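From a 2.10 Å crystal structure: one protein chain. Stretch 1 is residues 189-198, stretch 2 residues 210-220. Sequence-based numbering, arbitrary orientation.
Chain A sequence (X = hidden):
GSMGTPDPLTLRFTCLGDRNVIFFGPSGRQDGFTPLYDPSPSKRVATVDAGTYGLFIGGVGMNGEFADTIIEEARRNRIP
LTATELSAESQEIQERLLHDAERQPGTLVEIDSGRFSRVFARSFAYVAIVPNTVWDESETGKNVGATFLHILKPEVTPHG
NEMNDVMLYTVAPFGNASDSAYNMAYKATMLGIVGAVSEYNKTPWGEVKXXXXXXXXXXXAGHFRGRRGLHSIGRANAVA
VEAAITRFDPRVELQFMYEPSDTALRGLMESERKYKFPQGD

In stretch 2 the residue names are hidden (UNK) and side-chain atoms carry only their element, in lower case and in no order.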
# COMPACT_ATOMS: atom_id res chain seq x y z
N THR A 189 2.20 9.81 3.04
CA THR A 189 2.18 8.45 2.53
C THR A 189 0.76 8.02 2.14
O THR A 189 0.54 7.44 1.08
CB THR A 189 2.74 7.45 3.56
OG1 THR A 189 4.09 7.82 3.89
CG2 THR A 189 2.73 6.03 3.02
N MET A 190 -0.21 8.31 3.01
CA MET A 190 -1.60 7.95 2.74
C MET A 190 -2.13 8.73 1.54
O MET A 190 -2.91 8.20 0.75
CB MET A 190 -2.47 8.19 3.96
CG MET A 190 -3.85 7.55 3.87
SD MET A 190 -3.79 5.76 3.67
CE MET A 190 -3.05 5.27 5.23
N LEU A 191 -1.72 9.99 1.42
CA LEU A 191 -2.07 10.79 0.25
C LEU A 191 -1.50 10.16 -1.02
O LEU A 191 -2.12 10.22 -2.09
CB LEU A 191 -1.55 12.22 0.39
CG LEU A 191 -2.32 13.18 1.31
CD1 LEU A 191 -1.64 14.54 1.33
CD2 LEU A 191 -3.77 13.33 0.87
N GLY A 192 -0.32 9.57 -0.91
CA GLY A 192 0.31 8.91 -2.04
C GLY A 192 -0.48 7.71 -2.51
O GLY A 192 -0.66 7.50 -3.71
N ILE A 193 -0.96 6.91 -1.56
CA ILE A 193 -1.75 5.73 -1.86
C ILE A 193 -3.08 6.10 -2.53
O ILE A 193 -3.40 5.59 -3.60
CB ILE A 193 -2.04 4.92 -0.58
CG1 ILE A 193 -0.73 4.41 0.03
CG2 ILE A 193 -2.96 3.75 -0.87
CD1 ILE A 193 -0.83 4.08 1.50
N VAL A 194 -3.84 6.97 -1.89
CA VAL A 194 -5.15 7.36 -2.39
C VAL A 194 -5.02 8.23 -3.64
O VAL A 194 -5.85 8.15 -4.54
CB VAL A 194 -5.95 8.12 -1.30
CG1 VAL A 194 -7.33 8.52 -1.82
CG2 VAL A 194 -6.08 7.26 -0.05
N GLY A 195 -3.97 9.05 -3.68
CA GLY A 195 -3.72 9.89 -4.84
C GLY A 195 -3.33 9.07 -6.06
O GLY A 195 -3.78 9.35 -7.17
N ALA A 196 -2.50 8.06 -5.84
CA ALA A 196 -2.07 7.17 -6.92
C ALA A 196 -3.27 6.46 -7.54
O ALA A 196 -3.40 6.38 -8.76
CB ALA A 196 -1.06 6.16 -6.41
N VAL A 197 -4.14 5.93 -6.68
CA VAL A 197 -5.34 5.25 -7.14
C VAL A 197 -6.25 6.20 -7.90
O VAL A 197 -6.71 5.89 -9.00
CB VAL A 197 -6.12 4.63 -5.96
CG1 VAL A 197 -7.47 4.09 -6.43
CG2 VAL A 197 -5.31 3.53 -5.30
N SER A 198 -6.52 7.36 -7.30
CA SER A 198 -7.36 8.38 -7.92
C SER A 198 -6.85 8.75 -9.30
O SER A 198 -7.61 8.79 -10.26
CB SER A 198 -7.40 9.63 -7.04
OG SER A 198 -8.01 10.71 -7.73
N UNK A 210 -9.68 -0.84 -13.33
CA UNK A 210 -9.80 0.11 -12.22
C UNK A 210 -9.50 -0.53 -10.87
O UNK A 210 -9.72 -1.73 -10.70
c UNK A 210 -11.26 0.55 -12.30
c UNK A 210 -10.99 -1.19 -13.90
c UNK A 210 -11.96 -0.60 -12.91
N UNK A 211 -9.01 0.27 -9.94
CA UNK A 211 -8.88 -0.17 -8.56
C UNK A 211 -10.17 0.19 -7.83
O UNK A 211 -10.47 1.37 -7.63
c UNK A 211 -7.56 -0.04 -6.43
c UNK A 211 -7.68 0.49 -7.85
c UNK A 211 -6.40 0.23 -8.63
N UNK A 212 -10.93 -0.83 -7.45
CA UNK A 212 -12.24 -0.63 -6.85
C UNK A 212 -12.15 -0.68 -5.33
O UNK A 212 -13.05 -0.22 -4.62
c UNK A 212 -13.22 -1.68 -7.38
c UNK A 212 -13.15 -1.83 -8.89
o UNK A 212 -14.18 -3.97 -9.02
c UNK A 212 -14.17 -2.80 -9.45
o UNK A 212 -14.96 -2.40 -10.33
N UNK A 213 -11.06 -1.25 -4.82
CA UNK A 213 -10.79 -1.26 -3.39
C UNK A 213 -9.30 -1.38 -3.15
O UNK A 213 -8.57 -1.89 -4.00
c UNK A 213 -11.53 -2.40 -2.73
N UNK A 214 -8.84 -0.89 -1.99
CA UNK A 214 -7.46 -1.08 -1.58
C UNK A 214 -7.38 -1.78 -0.23
O UNK A 214 -8.07 -1.39 0.72
c UNK A 214 -6.71 2.62 -0.57
c UNK A 214 -6.35 0.72 -2.94
c UNK A 214 -6.68 0.25 -1.53
c UNK A 214 -7.49 1.33 -0.80
N UNK A 215 -6.56 -2.82 -0.17
CA UNK A 215 -6.35 -3.59 1.05
C UNK A 215 -5.04 -3.15 1.71
O UNK A 215 -3.96 -3.36 1.16
c UNK A 215 -6.33 -5.09 0.73
n UNK A 215 -7.61 -9.87 0.70
n UNK A 215 -7.83 -7.62 1.16
c UNK A 215 -6.14 -5.99 1.93
c UNK A 215 -6.44 -7.44 1.58
n UNK A 215 -9.63 -8.83 0.40
c UNK A 215 -8.36 -8.77 0.75
N UNK A 216 -5.16 -2.55 2.89
CA UNK A 216 -4.03 -1.92 3.56
C UNK A 216 -3.56 -2.69 4.79
O UNK A 216 -4.38 -3.23 5.54
c UNK A 216 -4.41 -0.50 3.99
c UNK A 216 -4.85 0.46 2.89
c UNK A 216 -5.57 1.67 3.48
c UNK A 216 -3.65 0.90 2.08
N UNK A 217 -2.24 -2.73 5.01
CA UNK A 217 -1.74 -3.13 6.33
C UNK A 217 -1.71 -1.92 7.26
O UNK A 217 -2.01 -0.82 6.80
c UNK A 217 -0.33 -3.64 6.03
c UNK A 217 0.11 -2.78 4.90
c UNK A 217 -1.13 -2.53 4.06
N UNK A 218 -1.36 -2.12 8.52
CA UNK A 218 -1.05 -0.98 9.38
C UNK A 218 0.38 -0.55 9.10
O UNK A 218 1.33 -1.14 9.60
c UNK A 218 -1.22 -1.34 10.86
c UNK A 218 -0.90 -0.20 11.83
c UNK A 218 -1.98 0.89 11.78
c UNK A 218 -0.73 -0.73 13.24
N UNK A 219 0.52 0.48 8.27
CA UNK A 219 1.83 0.95 7.83
C UNK A 219 2.67 1.44 9.01
O UNK A 219 2.14 2.04 9.95
c UNK A 219 1.67 2.05 6.79
c UNK A 219 2.15 0.83 4.65
c UNK A 219 1.09 1.58 5.45
c UNK A 219 0.55 2.75 4.66
N UNK A 220 3.97 1.18 8.95
CA UNK A 220 4.88 1.59 9.99
C UNK A 220 4.98 0.59 11.12
O UNK A 220 5.79 0.75 12.03

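Position 210 carries three side-chain carbons that close a ring onto its own backbone N, and none comes within contact range of stretch 1. Only proline closes such a ring: P210.

Position 211 has three carbons, one bearing the other two. The CA-to-CB bond points toward the helix, and CB lies 3.9 Å from CG1 of V197. Branching at CB with no further atoms identifies V211.

At 212 three carbons run in line and the third carries two oxygens, a carboxylate. The CA-to-CB bond points away from the helix. The chain length separates it from aspartate, giving E212.

Position 213 shows a single carbon, directed away from stretch 1, and is A213.

Position 214 has four carbons, forked at the first, with one arm two carbons long. This is isoleucine, I214, with chi1 at 47° (p). Its CG2 lies 3.8 Å from CG2 of V197, and its CD1 3.9 Å from CG2 of I193, so it touches residues one helical turn apart.

Position 215 extends through three carbons to a nitrogen, then a carbon carrying two more nitrogens. That guanidinium defines R215; it is out of reach of the helix, and its nitrogens are hydrogen-bonded elsewhere in the structure.

Position 216 again has four carbons, but forked at the second, which distinguishes leucine from isoleucine. In L216, CD2 is 4.2 Å from CG2 of I193, and CD1 is 4.5 Å from SD of M190.

Position 217 repeats the three-carbon ring onto the backbone N, out of reach of stretch 1: P217.

Position 218 has four carbons forked at the second, but they are out of reach of stretch 1. It is L218.

Position 219 has the same fork and points toward the helix. It is L219, whose CD1 approaches CD1 of I193 at 3.7 Å, CG2 of T189 at 4.3 Å and CE of M190 at 4.4 Å.

Position 220 has no side-chain atoms. With phi/psi of 87/-5, a CB would be jammed against the preceding carbonyl O, so the backbone itself calls for glycine, G220.

The contact is apolar packing without hydrogen bonds across the stretches. Strand 213-216 runs nearly antiparallel to the helix (154°), with the axes 10.6 Å apart at closest approach, a gap bridged by side chains. Alternation along the strand sends I214 and L216 toward the helix, while A213 points away. Helical spacing places T189, I193 and V197 on the facing side. M190 starts sideways, yet its end comes nearer, joining the cluster that buries 337 Å².

Stretch 2, residues 210-220: PVEAIRLPLLG
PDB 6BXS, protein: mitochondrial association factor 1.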